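Long-range contacts in probable mannosyltransferase KTR4 (Saccharomyces cerevisiae, PDB 5A08), which is a probable glycosyltransferase of the yeast KTR family, built on a GT-A type fold of a mixed sheet flanked by helices: residues D47-R52 / L287-A292; L110-D115 / N142-T147; N207-Y212 / W352-V357; T274-F279 / Q339-K344. All blocks are in the same frame, centred on the assembly; numbering follows the deposited sequence.

Contact 1: D47-R52 / L287-A292; sequences DSIMDR and LNVNGA. With CA (calcium ion), chain E.
Helix 43-53, the first in the modelled chain, packs through I49 and M50 on L287 and V289 of the loop that joins helix 272-282 to helix 293-297. The contact is apolar, and no direct hydrogen bond crosses it. I49 reaches the loop with two branches. CG2 lies 3.9 Å from L287 CD1, and CD1 lies 3.9 Å from V289 CA. A chi1 of -71° sets CG1 beside the backbone N of I49 and leaves CG2 anti to it. I49 and L287 run antiparallel alongside one another. M50 CE closes on the same L287 methyl, CD1, at 4.0 Å. A water links R52 NH2 to V289 O at the edge of the contact. On the far side of the helix, D47 OD1 and both carboxylate oxygens of D51 bind a calcium ion together with two waters. The loop takes the form of a type I beta turn from N288 to G291. Inside it, N288 OD1 accepts from N290 N at 2.8 Å, the bond of an Asx turn.

Contact 2: L110-D115 / N142-T147; sequences LVRNSD and NDEEFT
V111 and N142 bring their CA atoms within 5.3 Å where the parallel strands 105-110 and 138-142 end. Both segments are loops leading from a strand into a helix, as in the Rossmann-like sheet of GT-A proteins. Further on, N113, which starts a short 3-10 segment, sits beside F146. The amide of N113 bridges to the other loop at both ends. ND2 donates to E145 O at 2.9 Å, with the acceptor in the amide plane. OD1 accepts from T147 N at 3.0 Å, the donor standing above the carbonyl plane. These two bonds fix the rotation of the amide. T147 OG1 turns to F150 N and caps helix 148-156. V111 CG2 meets the edge of the F146 ring, 3.7 Å from CE1. R112, D143 and E144 form a salt-bridge network. D143 CG lies between its backbone N and carbonyl carbon, at chi1 64°, which turns the carboxylate to the edge of the R112 guanidinium. E144 OE2 lies over one face of the guanidinium, with the two planes stacked 23° apart, so it adds charge but no directed bond. A water joins N113 N, N142 ND2 and E144 OE1. R112 grips D143 side-on: NE gives a nearly straight bond of 2.6 Å to the syn lone pair of OD1, and NH2 reaches OD2 at 2.8 Å.

Contact 3: N207-Y212 / W352-V357; sequences NMCRFY and WGDAPV
C209 and D354 face each other where helix 203-214 meets the start of helix 354-365, with CA atoms 4.8 Å apart. The close part lies around C209. Its CB is 3.3 Å from W352 O, and its SG rests 3.9 Å from G353 CA. With SG beside the backbone N (chi1 -68°), the thiol lies along the loop that leads to the N-cap G353. D354 CB fits against the helix, 3.5 Å from C209 O and 3.7 Å from Y212 CB. The looser part is at the margins. M208 SD comes only to 4.2 Å from D354 OD1, and the W352 ring leads away to pack on L341 and K344. M208 and G353 stay partly exposed, and M208 also packs on L110. No hydrogen bond crosses between the segments. D354 OD2 instead pairs with R230 and T319, and R230 also makes a cation-pi contact with the Y212 ring. The chemistry implies a join made by shape, with the buried carboxylate satisfied by R230 and T319 outside the contact.

Contact 4: T274-F279 / Q339-K344; sequences TSTMDF and QYLEEK. With CA (calcium ion), chain F.
Y340 and F279 interlock between helices 272-282 and 332-344, a helix-helix packing in the helical part of this GT-A type protein, beside helix 354-365. The axes of the two short segments approach to 10.8 Å, and their directions differ by 133°. Both aromatic side chains put CG anti to the backbone N (chi1 179° for Y340, 177° for F279). This sends each across the gap, so that the two lie flank to flank and point opposite ways. Their rings meet obliquely, with F279 CD1 3.6 Å from Y340 CG. F279 CB lies over one face of the tyrosine ring, 3.9 Å from its centroid, as a CH-pi contact. The opposite face has K344 CD above it, toward the ring's margin. In K344 the bend at chi2 lays CD over the ring, and the bend at chi3 sets CE 3.5 Å from S275 OG, whose own hydrogen bond goes back to T271 O. L341 CD2 touches T276 OG1 more distantly, and T276 OG1 bonds to Y337. At the edge of the contact, D278 CB lies against the tyrosine hydroxyl while OD1 binds a calcium ion, with E281 and two waters as further ligands. S275 O accepts two bonds: from F279 N in the regular helix pattern, and from Y340 OH at 2.8 Å, tilted from the carbonyl plane.

Overall arrangement
Contact 3 is the most buried, contact 2 lies at the surface, and contacts 1 and 4 are partly buried. Contacts 1 and 2 lie on opposite sides of the chain's centre. The loop 287-292 of contact 1 follows helix 272-282 of contact 4, and helix 354-365 of contact 3 packs on contact 4 through V357 and L341. M50 meets M277 between contacts 1 and 4, and L110 meets M208 and Y212 between contacts 2 and 3. The R210 to E342 salt bridge also ties contacts 3 and 4. Contact 2 relies on ion pairs and amide bonds, contact 1 on methyl packing, contact 4 on aromatics with one hydrogen bond, and contact 3 on close fit.

Contact 1: D47-R52 / L287-A292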
loop_
_atom_site.group_PDB
_atom_site.type_symbol
_atom_site.label_atom_id
_atom_site.label_comp_id
_atom_site.label_asym_id
_atom_site.label_seq_id
_atom_site.Cartn_x
_atom_site.Cartn_y
_atom_site.Cartn_z
ATOM N N ASP B 47 3.818 8.176 -26.804
ATOM C CA ASP B 47 3.278 7.129 -27.644
ATOM C C ASP B 47 3.808 5.785 -27.175
ATOM O O ASP B 47 3.076 4.818 -27.080
ATOM C CB ASP B 47 3.581 7.341 -29.143
ATOM C CG ASP B 47 3.375 6.040 -29.960
ATOM O OD1 ASP B 47 2.195 5.691 -30.252
ATOM O OD2 ASP B 47 4.388 5.334 -30.271
ATOM N N SER B 48 5.082 5.718 -26.892
ATOM C CA SER B 48 5.682 4.477 -26.473
ATOM C C SER B 48 5.095 3.982 -25.101
ATOM O O SER B 48 4.944 2.807 -24.863
ATOM C CB SER B 48 7.160 4.692 -26.373
ATOM O OG SER B 48 7.717 3.725 -25.541
ATOM N N ILE B 49 4.723 4.898 -24.228
ATOM C CA ILE B 49 4.075 4.530 -22.968
ATOM C C ILE B 49 2.676 3.984 -23.272
ATOM O O ILE B 49 2.285 2.927 -22.784
ATOM C CB ILE B 49 4.066 5.746 -21.977
ATOM C CG1 ILE B 49 5.493 5.978 -21.508
ATOM C CG2 ILE B 49 3.133 5.517 -20.768
ATOM C CD1 ILE B 49 5.699 7.297 -20.852
ATOM N N MET B 50 1.943 4.704 -24.092
ATOM C CA MET B 50 0.613 4.237 -24.493
ATOM C C MET B 50 0.677 2.895 -25.128
ATOM O O MET B 50 -0.175 2.020 -24.850
ATOM C CB MET B 50 -0.065 5.243 -25.386
ATOM C CG MET B 50 -0.330 6.551 -24.661
ATOM S SD MET B 50 -1.600 6.400 -23.387
ATOM C CE MET B 50 -1.783 8.152 -23.095
ATOM N N ASP B 51 1.693 2.651 -25.946
ATOM C CA ASP B 51 1.760 1.327 -26.524
ATOM C C ASP B 51 1.924 0.309 -25.422
ATOM O O ASP B 51 1.334 -0.748 -25.484
ATOM C CB ASP B 51 2.878 1.144 -27.536
ATOM C CG ASP B 51 2.621 1.888 -28.793
ATOM O OD1 ASP B 51 1.485 2.362 -29.005
ATOM O OD2 ASP B 51 3.574 2.063 -29.558
ATOM N N ARG B 52 2.803 0.582 -24.472
ATOM C CA ARG B 52 3.079 -0.410 -23.417
ATOM C C ARG B 52 1.819 -0.665 -22.565
ATOM O O ARG B 52 1.587 -1.764 -22.168
ATOM C CB ARG B 52 4.191 0.080 -22.529
ATOM C CG ARG B 52 5.524 -0.460 -23.003
ATOM C CD ARG B 52 6.588 0.605 -22.932
ATOM N NE ARG B 52 7.118 0.802 -21.575
ATOM C CZ ARG B 52 7.645 1.949 -21.133
ATOM N NH1 ARG B 52 7.672 3.060 -21.901
ATOM N NH2 ARG B 52 8.150 1.984 -19.913
ATOM N N LEU B 287 1.077 11.130 -16.736
ATOM C CA LEU B 287 1.955 10.012 -16.725
ATOM C C LEU B 287 3.377 10.388 -16.433
ATOM O O LEU B 287 3.871 11.432 -16.830
ATOM C CB LEU B 287 1.929 9.282 -18.014
ATOM C CG LEU B 287 0.596 8.704 -18.419
ATOM C CD1 LEU B 287 0.702 8.395 -19.915
ATOM C CD2 LEU B 287 0.350 7.469 -17.602
ATOM N N ASN B 288 4.038 9.567 -15.648
ATOM C CA ASN B 288 5.428 9.766 -15.395
ATOM C C ASN B 288 6.184 8.832 -16.318
ATOM O O ASN B 288 5.805 7.682 -16.440
ATOM C CB ASN B 288 5.763 9.395 -13.955
ATOM C CG ASN B 288 7.189 9.746 -13.622
ATOM O OD1 ASN B 288 8.141 8.982 -13.840
ATOM N ND2 ASN B 288 7.343 10.947 -13.142
ATOM N N VAL B 289 7.277 9.298 -16.926
ATOM C CA VAL B 289 7.967 8.466 -17.907
ATOM C C VAL B 289 8.550 7.246 -17.279
ATOM O O VAL B 289 8.801 6.296 -17.966
ATOM C CB VAL B 289 9.110 9.198 -18.667
ATOM C CG1 VAL B 289 8.553 10.371 -19.464
ATOM C CG2 VAL B 289 10.151 9.709 -17.678
ATOM N N ASN B 290 8.806 7.280 -15.973
ATOM C CA ASN B 290 9.289 6.086 -15.282
ATOM C C ASN B 290 8.278 5.441 -14.377
ATOM O O ASN B 290 8.635 4.840 -13.372
ATOM C CB ASN B 290 10.548 6.362 -14.455
ATOM C CG ASN B 290 11.727 6.699 -15.339
ATOM O OD1 ASN B 290 12.130 5.858 -16.086
ATOM N ND2 ASN B 290 12.192 7.945 -15.341
ATOM N N GLY B 291 7.024 5.507 -14.794
ATOM C CA GLY B 291 6.001 4.765 -14.123
ATOM C C GLY B 291 6.261 3.286 -14.067
ATOM O O GLY B 291 7.058 2.763 -14.825
ATOM N N ALA B 292 5.622 2.599 -13.111
ATOM C CA ALA B 292 5.817 1.188 -12.983
ATOM C C ALA B 292 4.936 0.441 -13.992
ATOM O O ALA B 292 4.114 -0.436 -13.669
ATOM C CB ALA B 292 5.554 0.717 -11.569
HETATM CA CA CA E . 2.477 3.456 -31.425
HETATM O O HOH W 1 4.316 3.203 -32.028
HETATM O O HOH W 2 9.584 3.491 -18.277
HETATM O O HOH W 3 0.288 3.577 -31.295
#

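Contact 2: L110-D115 / N142-T147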
loop_
_atom_site.group_PDB
_atom_site.type_symbol
_atom_site.label_atom_id
_atom_site.label_comp_id
_atom_site.label_asym_id
_atom_site.label_seq_id
_atom_site.Cartn_x
_atom_site.Cartn_y
_atom_site.Cartn_z
ATOM N N LEU B 110 -7.551 3.548 10.977
ATOM C CA LEU B 110 -8.985 3.592 10.797
ATOM C C LEU B 110 -9.604 2.439 11.577
ATOM O O LEU B 110 -9.311 1.292 11.266
ATOM C CB LEU B 110 -9.335 3.435 9.331
ATOM C CG LEU B 110 -10.836 3.376 9.043
ATOM C CD1 LEU B 110 -11.531 4.707 9.359
ATOM C CD2 LEU B 110 -11.008 3.020 7.598
ATOM N N VAL B 111 -10.443 2.734 12.571
ATOM C CA VAL B 111 -10.942 1.722 13.479
ATOM C C VAL B 111 -12.401 1.917 13.834
ATOM O O VAL B 111 -12.962 3.018 13.682
ATOM C CB VAL B 111 -10.116 1.677 14.753
ATOM C CG1 VAL B 111 -8.772 1.050 14.470
ATOM C CG2 VAL B 111 -9.924 3.045 15.369
ATOM N N ARG B 112 -13.034 0.828 14.218
ATOM C CA ARG B 112 -14.319 0.838 14.926
ATOM C C ARG B 112 -13.962 0.600 16.393
ATOM O O ARG B 112 -12.891 0.071 16.675
ATOM C CB ARG B 112 -15.226 -0.267 14.417
ATOM C CG ARG B 112 -15.847 -0.036 13.045
ATOM C CD ARG B 112 -17.115 0.843 13.136
ATOM N NE ARG B 112 -17.655 1.285 11.835
ATOM C CZ ARG B 112 -18.559 0.621 11.097
ATOM N NH1 ARG B 112 -19.061 -0.529 11.507
ATOM N NH2 ARG B 112 -18.927 1.088 9.907
ATOM N N ASN B 113 -14.831 0.987 17.313
ATOM C CA ASN B 113 -14.599 0.744 18.732
ATOM C C ASN B 113 -14.293 -0.714 19.095
ATOM O O ASN B 113 -13.506 -0.982 19.976
ATOM C CB ASN B 113 -15.728 1.357 19.627
ATOM C CG ASN B 113 -15.793 2.933 19.491
ATOM O OD1 ASN B 113 -14.842 3.671 19.873
ATOM N ND2 ASN B 113 -16.903 3.432 18.908
ATOM N N SER B 114 -14.928 -1.641 18.420
ATOM C CA SER B 114 -14.751 -3.062 18.693
ATOM C C SER B 114 -13.350 -3.552 18.266
ATOM O O SER B 114 -13.004 -4.650 18.663
ATOM C CB SER B 114 -15.797 -3.890 17.958
ATOM O OG SER B 114 -15.761 -3.643 16.545
ATOM N N ASP B 115 -12.575 -2.759 17.499
ATOM C CA ASP B 115 -11.223 -3.092 17.130
ATOM C C ASP B 115 -10.205 -2.823 18.258
ATOM O O ASP B 115 -9.016 -3.058 18.078
ATOM C CB ASP B 115 -10.724 -2.253 15.943
ATOM C CG ASP B 115 -11.442 -2.553 14.690
ATOM O OD1 ASP B 115 -11.777 -3.709 14.501
ATOM O OD2 ASP B 115 -11.719 -1.625 13.885
ATOM N N ASN B 142 -12.518 7.110 12.772
ATOM C CA ASN B 142 -13.647 6.204 12.881
ATOM C C ASN B 142 -14.850 6.845 12.202
ATOM O O ASN B 142 -15.039 8.078 12.276
ATOM C CB ASN B 142 -13.964 6.035 14.342
ATOM C CG ASN B 142 -14.954 4.951 14.621
ATOM O OD1 ASN B 142 -15.591 4.357 13.711
ATOM N ND2 ASN B 142 -14.969 4.552 15.896
ATOM N N ASP B 143 -15.647 6.027 11.530
ATOM C CA ASP B 143 -16.854 6.541 10.881
ATOM C C ASP B 143 -17.956 6.731 11.923
ATOM O O ASP B 143 -18.887 7.453 11.704
ATOM C CB ASP B 143 -17.286 5.639 9.766
ATOM C CG ASP B 143 -17.684 4.274 10.259
ATOM O OD1 ASP B 143 -16.851 3.552 10.865
ATOM O OD2 ASP B 143 -18.833 3.913 10.003
ATOM N N GLU B 144 -17.787 6.144 13.090
ATOM C CA GLU B 144 -18.662 6.376 14.219
ATOM C C GLU B 144 -17.877 7.147 15.247
ATOM O O GLU B 144 -16.692 7.355 15.129
ATOM C CB GLU B 144 -19.112 5.019 14.790
ATOM C CG GLU B 144 -20.079 4.247 13.867
ATOM C CD GLU B 144 -20.144 2.733 14.124
ATOM O OE1 GLU B 144 -19.542 2.249 15.122
ATOM O OE2 GLU B 144 -20.776 2.018 13.299
ATOM N N GLU B 145 -18.569 7.576 16.262
ATOM C CA GLU B 145 -18.002 8.281 17.359
ATOM C C GLU B 145 -17.174 7.316 18.185
ATOM O O GLU B 145 -17.580 6.202 18.420
ATOM C CB GLU B 145 -19.138 8.800 18.224
ATOM C CG GLU B 145 -20.017 9.843 17.544
ATOM C CD GLU B 145 -19.529 11.230 17.836
ATOM O OE1 GLU B 145 -19.254 11.489 19.045
ATOM O OE2 GLU B 145 -19.408 12.028 16.874
ATOM N N PHE B 146 -16.023 7.776 18.622
ATOM C CA PHE B 146 -15.192 7.012 19.513
ATOM C C PHE B 146 -15.798 7.025 20.906
ATOM O O PHE B 146 -16.268 8.062 21.309
ATOM C CB PHE B 146 -13.810 7.634 19.593
ATOM C CG PHE B 146 -12.911 7.239 18.451
ATOM C CD1 PHE B 146 -12.359 5.984 18.411
ATOM C CD2 PHE B 146 -12.616 8.123 17.437
ATOM C CE1 PHE B 146 -11.538 5.627 17.396
ATOM C CE2 PHE B 146 -11.760 7.752 16.421
ATOM C CZ PHE B 146 -11.247 6.510 16.393
ATOM N N THR B 147 -15.741 5.928 21.646
ATOM C CA THR B 147 -16.151 5.946 23.048
ATOM C C THR B 147 -14.986 6.363 23.881
ATOM O O THR B 147 -13.832 6.218 23.479
ATOM C CB THR B 147 -16.583 4.544 23.533
ATOM O OG1 THR B 147 -15.471 3.656 23.365
ATOM C CG2 THR B 147 -17.763 4.026 22.734
HETATM O O HOH W 4 -14.270 3.080 11.287
HETATM O O HOH W 5 -17.253 2.286 16.317
#

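Contact 3: N207-Y212 / W352-V357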
loop_
_atom_site.group_PDB
_atom_site.type_symbol
_atom_site.label_atom_id
_atom_site.label_comp_id
_atom_site.label_asym_id
_atom_site.label_seq_id
_atom_site.Cartn_x
_atom_site.Cartn_y
_atom_site.Cartn_z
ATOM N N ASN B 207 -17.572 1.806 1.612
ATOM C CA ASN B 207 -17.236 3.146 2.081
ATOM C C ASN B 207 -15.788 3.257 2.509
ATOM O O ASN B 207 -15.126 4.262 2.273
ATOM C CB ASN B 207 -18.139 3.570 3.212
ATOM C CG ASN B 207 -19.572 3.737 2.788
ATOM O OD1 ASN B 207 -19.899 3.964 1.588
ATOM N ND2 ASN B 207 -20.474 3.632 3.796
ATOM N N MET B 208 -15.320 2.220 3.165
ATOM C CA MET B 208 -13.962 2.173 3.674
ATOM C C MET B 208 -12.965 2.235 2.529
ATOM O O MET B 208 -12.038 3.056 2.552
ATOM C CB MET B 208 -13.739 0.893 4.506
ATOM C CG MET B 208 -12.327 0.719 5.083
ATOM S SD MET B 208 -11.090 0.172 3.884
ATOM C CE MET B 208 -11.564 -1.570 3.882
ATOM N N CYS B 209 -13.161 1.372 1.529
ATOM C CA CYS B 209 -12.282 1.360 0.346
ATOM C C CYS B 209 -12.200 2.740 -0.275
ATOM O O CYS B 209 -11.124 3.250 -0.602
ATOM C CB CYS B 209 -12.772 0.352 -0.675
ATOM S SG CYS B 209 -12.581 -1.344 -0.099
ATOM N N ARG B 210 -13.352 3.350 -0.458
ATOM C CA ARG B 210 -13.403 4.675 -1.066
ATOM C C ARG B 210 -12.716 5.675 -0.194
ATOM O O ARG B 210 -11.935 6.550 -0.685
ATOM C CB ARG B 210 -14.857 5.061 -1.251
ATOM C CG ARG B 210 -15.146 6.490 -1.635
ATOM C CD ARG B 210 -16.559 6.517 -2.160
ATOM N NE ARG B 210 -17.047 7.865 -2.415
ATOM C CZ ARG B 210 -17.674 8.602 -1.526
ATOM N NH1 ARG B 210 -17.831 8.184 -0.253
ATOM N NH2 ARG B 210 -18.124 9.788 -1.889
ATOM N N PHE B 211 -13.012 5.573 1.101
ATOM C CA PHE B 211 -12.441 6.495 2.086
ATOM C C PHE B 211 -10.915 6.440 2.068
ATOM O O PHE B 211 -10.206 7.468 1.967
ATOM C CB PHE B 211 -12.945 6.175 3.491
ATOM C CG PHE B 211 -12.321 7.030 4.526
ATOM C CD1 PHE B 211 -12.739 8.350 4.696
ATOM C CD2 PHE B 211 -11.316 6.558 5.298
ATOM C CE1 PHE B 211 -12.136 9.150 5.623
ATOM C CE2 PHE B 211 -10.696 7.362 6.240
ATOM C CZ PHE B 211 -11.089 8.664 6.384
ATOM N N TYR B 212 -10.389 5.236 2.081
ATOM C CA TYR B 212 -8.953 5.069 2.084
ATOM C C TYR B 212 -8.312 5.348 0.748
ATOM O O TYR B 212 -7.134 5.703 0.696
ATOM C CB TYR B 212 -8.539 3.687 2.624
ATOM C CG TYR B 212 -7.856 3.751 3.959
ATOM C CD1 TYR B 212 -6.886 4.692 4.207
ATOM C CD2 TYR B 212 -8.172 2.887 4.977
ATOM C CE1 TYR B 212 -6.254 4.769 5.410
ATOM C CE2 TYR B 212 -7.512 2.940 6.203
ATOM C CZ TYR B 212 -6.557 3.867 6.416
ATOM O OH TYR B 212 -5.850 3.977 7.588
ATOM N N TRP B 352 -14.084 -1.852 -5.792
ATOM C CA TRP B 352 -12.745 -1.302 -6.022
ATOM C C TRP B 352 -12.066 -1.061 -4.677
ATOM O O TRP B 352 -12.509 -0.262 -3.875
ATOM C CB TRP B 352 -12.815 0.015 -6.837
ATOM C CG TRP B 352 -13.251 -0.133 -8.213
ATOM C CD1 TRP B 352 -13.416 -1.296 -8.892
ATOM C CD2 TRP B 352 -13.517 0.913 -9.135
ATOM N NE1 TRP B 352 -13.804 -1.033 -10.167
ATOM C CE2 TRP B 352 -13.882 0.324 -10.340
ATOM C CE3 TRP B 352 -13.501 2.299 -9.047
ATOM C CZ2 TRP B 352 -14.221 1.067 -11.471
ATOM C CZ3 TRP B 352 -13.854 3.050 -10.162
ATOM C CH2 TRP B 352 -14.220 2.432 -11.358
ATOM N N GLY B 353 -10.996 -1.787 -4.429
ATOM C CA GLY B 353 -10.256 -1.623 -3.159
ATOM C C GLY B 353 -9.313 -0.402 -3.207
ATOM O O GLY B 353 -8.893 0.031 -4.284
ATOM N N ASP B 354 -9.041 0.175 -2.060
ATOM C CA ASP B 354 -8.054 1.251 -1.952
ATOM C C ASP B 354 -6.692 0.811 -2.455
ATOM O O ASP B 354 -6.000 1.609 -3.063
ATOM C CB ASP B 354 -7.935 1.800 -0.528
ATOM C CG ASP B 354 -7.610 0.686 0.482
ATOM O OD1 ASP B 354 -8.470 -0.220 0.606
ATOM O OD2 ASP B 354 -6.493 0.660 1.025
ATOM N N ALA B 355 -6.342 -0.455 -2.286
ATOM C CA ALA B 355 -5.067 -0.955 -2.730
ATOM C C ALA B 355 -4.834 -0.852 -4.241
ATOM O O ALA B 355 -3.879 -0.205 -4.658
ATOM C CB ALA B 355 -4.817 -2.366 -2.235
ATOM N N PRO B 356 -5.621 -1.534 -5.075
ATOM C CA PRO B 356 -5.398 -1.322 -6.518
ATOM C C PRO B 356 -5.541 0.130 -6.981
ATOM O O PRO B 356 -4.828 0.554 -7.888
ATOM C CB PRO B 356 -6.466 -2.196 -7.184
ATOM C CG PRO B 356 -7.475 -2.420 -6.110
ATOM C CD PRO B 356 -6.690 -2.519 -4.842
ATOM N N VAL B 357 -6.445 0.868 -6.383
ATOM C CA VAL B 357 -6.609 2.283 -6.732
ATOM C C VAL B 357 -5.336 3.061 -6.439
ATOM O O VAL B 357 -4.822 3.783 -7.314
ATOM C CB VAL B 357 -7.821 2.908 -6.051
ATOM C CG1 VAL B 357 -7.846 4.423 -6.214
ATOM C CG2 VAL B 357 -9.054 2.297 -6.664
#

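Contact 4: T274-F279 / Q339-K344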
loop_
_atom_site.group_PDB
_atom_site.type_symbol
_atom_site.label_atom_id
_atom_site.label_comp_id
_atom_site.label_asym_id
_atom_site.label_seq_id
_atom_site.Cartn_x
_atom_site.Cartn_y
_atom_site.Cartn_z
ATOM N N THR B 274 -9.784 -0.535 -17.381
ATOM C CA THR B 274 -10.311 0.118 -18.611
ATOM C C THR B 274 -10.684 1.558 -18.414
ATOM O O THR B 274 -10.321 2.395 -19.234
ATOM C CB THR B 274 -11.461 -0.663 -19.241
ATOM O OG1 THR B 274 -12.465 -0.939 -18.253
ATOM C CG2 THR B 274 -10.917 -1.987 -19.736
ATOM N N SER B 275 -11.322 1.877 -17.304
ATOM C CA SER B 275 -11.663 3.275 -17.000
ATOM C C SER B 275 -10.380 4.104 -16.787
ATOM O O SER B 275 -10.297 5.250 -17.186
ATOM C CB SER B 275 -12.473 3.336 -15.714
ATOM O OG SER B 275 -13.745 2.823 -15.931
ATOM N N THR B 276 -9.419 3.485 -16.106
ATOM C CA THR B 276 -8.164 4.099 -15.826
ATOM C C THR B 276 -7.381 4.396 -17.122
ATOM O O THR B 276 -6.771 5.462 -17.259
ATOM C CB THR B 276 -7.318 3.236 -14.852
ATOM O OG1 THR B 276 -7.974 3.199 -13.566
ATOM C CG2 THR B 276 -5.957 3.854 -14.660
ATOM N N MET B 277 -7.384 3.457 -18.037
ATOM C CA MET B 277 -6.815 3.695 -19.376
ATOM C C MET B 277 -7.417 4.924 -20.097
ATOM O O MET B 277 -6.696 5.809 -20.598
ATOM C CB MET B 277 -6.996 2.422 -20.206
ATOM C CG MET B 277 -6.158 2.370 -21.468
ATOM S SD MET B 277 -4.399 2.193 -21.050
ATOM C CE MET B 277 -3.857 3.751 -21.744
ATOM N N ASP B 278 -8.727 5.036 -20.089
ATOM C CA ASP B 278 -9.400 6.219 -20.643
ATOM C C ASP B 278 -9.050 7.525 -19.932
ATOM O O ASP B 278 -8.886 8.546 -20.580
ATOM C CB ASP B 278 -10.940 5.993 -20.660
ATOM C CG ASP B 278 -11.343 5.002 -21.704
ATOM O OD1 ASP B 278 -10.532 4.649 -22.568
ATOM O OD2 ASP B 278 -12.467 4.527 -21.719
ATOM N N PHE B 279 -8.939 7.488 -18.589
ATOM C CA PHE B 279 -8.486 8.630 -17.836
ATOM C C PHE B 279 -7.096 9.087 -18.280
ATOM O O PHE B 279 -6.850 10.273 -18.489
ATOM C CB PHE B 279 -8.446 8.295 -16.338
ATOM C CG PHE B 279 -7.907 9.407 -15.500
ATOM C CD1 PHE B 279 -8.689 10.517 -15.204
ATOM C CD2 PHE B 279 -6.609 9.375 -15.044
ATOM C CE1 PHE B 279 -8.175 11.567 -14.447
ATOM C CE2 PHE B 279 -6.108 10.420 -14.281
ATOM C CZ PHE B 279 -6.884 11.507 -13.973
ATOM N N GLN B 339 -11.422 11.814 -8.430
ATOM C CA GLN B 339 -12.682 12.412 -8.866
ATOM C C GLN B 339 -13.285 11.646 -10.062
ATOM O O GLN B 339 -14.489 11.429 -10.114
ATOM C CB GLN B 339 -12.447 13.867 -9.228
ATOM C CG GLN B 339 -13.453 14.468 -10.244
ATOM C CD GLN B 339 -13.020 15.878 -10.673
ATOM O OE1 GLN B 339 -12.441 16.099 -11.757
ATOM N NE2 GLN B 339 -13.207 16.816 -9.770
ATOM N N TYR B 340 -12.419 11.204 -10.975
ATOM C CA TYR B 340 -12.850 10.414 -12.098
ATOM C C TYR B 340 -13.384 9.049 -11.686
ATOM O O TYR B 340 -14.438 8.604 -12.169
ATOM C CB TYR B 340 -11.704 10.270 -13.043
ATOM C CG TYR B 340 -11.984 9.456 -14.250
ATOM C CD1 TYR B 340 -12.472 10.032 -15.439
ATOM C CD2 TYR B 340 -11.631 8.121 -14.259
ATOM C CE1 TYR B 340 -12.670 9.236 -16.572
ATOM C CE2 TYR B 340 -11.836 7.333 -15.360
ATOM C CZ TYR B 340 -12.333 7.883 -16.505
ATOM O OH TYR B 340 -12.467 7.052 -17.571
ATOM N N LEU B 341 -12.723 8.394 -10.746
ATOM C CA LEU B 341 -13.262 7.109 -10.263
ATOM C C LEU B 341 -14.541 7.309 -9.439
ATOM O O LEU B 341 -15.442 6.454 -9.429
ATOM C CB LEU B 341 -12.218 6.413 -9.426
ATOM C CG LEU B 341 -10.899 6.072 -10.112
ATOM C CD1 LEU B 341 -9.987 5.456 -9.057
ATOM C CD2 LEU B 341 -11.119 5.103 -11.271
ATOM N N GLU B 342 -14.613 8.414 -8.722
ATOM C CA GLU B 342 -15.841 8.781 -7.981
ATOM C C GLU B 342 -17.020 8.843 -8.989
ATOM O O GLU B 342 -18.053 8.160 -8.809
ATOM C CB GLU B 342 -15.615 10.112 -7.293
ATOM C CG GLU B 342 -16.794 10.716 -6.536
ATOM C CD GLU B 342 -17.257 9.860 -5.367
ATOM O OE1 GLU B 342 -16.659 8.804 -5.074
ATOM O OE2 GLU B 342 -18.297 10.229 -4.790
ATOM N N GLU B 343 -16.813 9.556 -10.090
ATOM C CA GLU B 343 -17.818 9.669 -11.130
ATOM C C GLU B 343 -18.156 8.368 -11.780
ATOM O O GLU B 343 -19.300 8.130 -12.035
ATOM C CB GLU B 343 -17.404 10.684 -12.199
ATOM C CG GLU B 343 -17.569 12.110 -11.691
ATOM C CD GLU B 343 -16.893 13.175 -12.566
ATOM O OE1 GLU B 343 -16.670 12.903 -13.793
ATOM O OE2 GLU B 343 -16.601 14.276 -12.009
ATOM N N LYS B 344 -17.203 7.476 -12.012
ATOM C CA LYS B 344 -17.589 6.157 -12.519
ATOM C C LYS B 344 -18.440 5.332 -11.572
ATOM O O LYS B 344 -19.117 4.447 -12.000
ATOM C CB LYS B 344 -16.373 5.326 -12.864
ATOM C CG LYS B 344 -15.402 6.000 -13.819
ATOM C CD LYS B 344 -16.007 6.450 -15.139
ATOM C CE LYS B 344 -16.181 5.331 -16.087
ATOM N NZ LYS B 344 -15.792 5.779 -17.461
HETATM CA CA CA F . -9.736 4.819 -24.714
HETATM O O HOH W 6 -10.174 6.772 -25.295
HETATM O O HOH W 7 -11.495 3.406 -25.719
#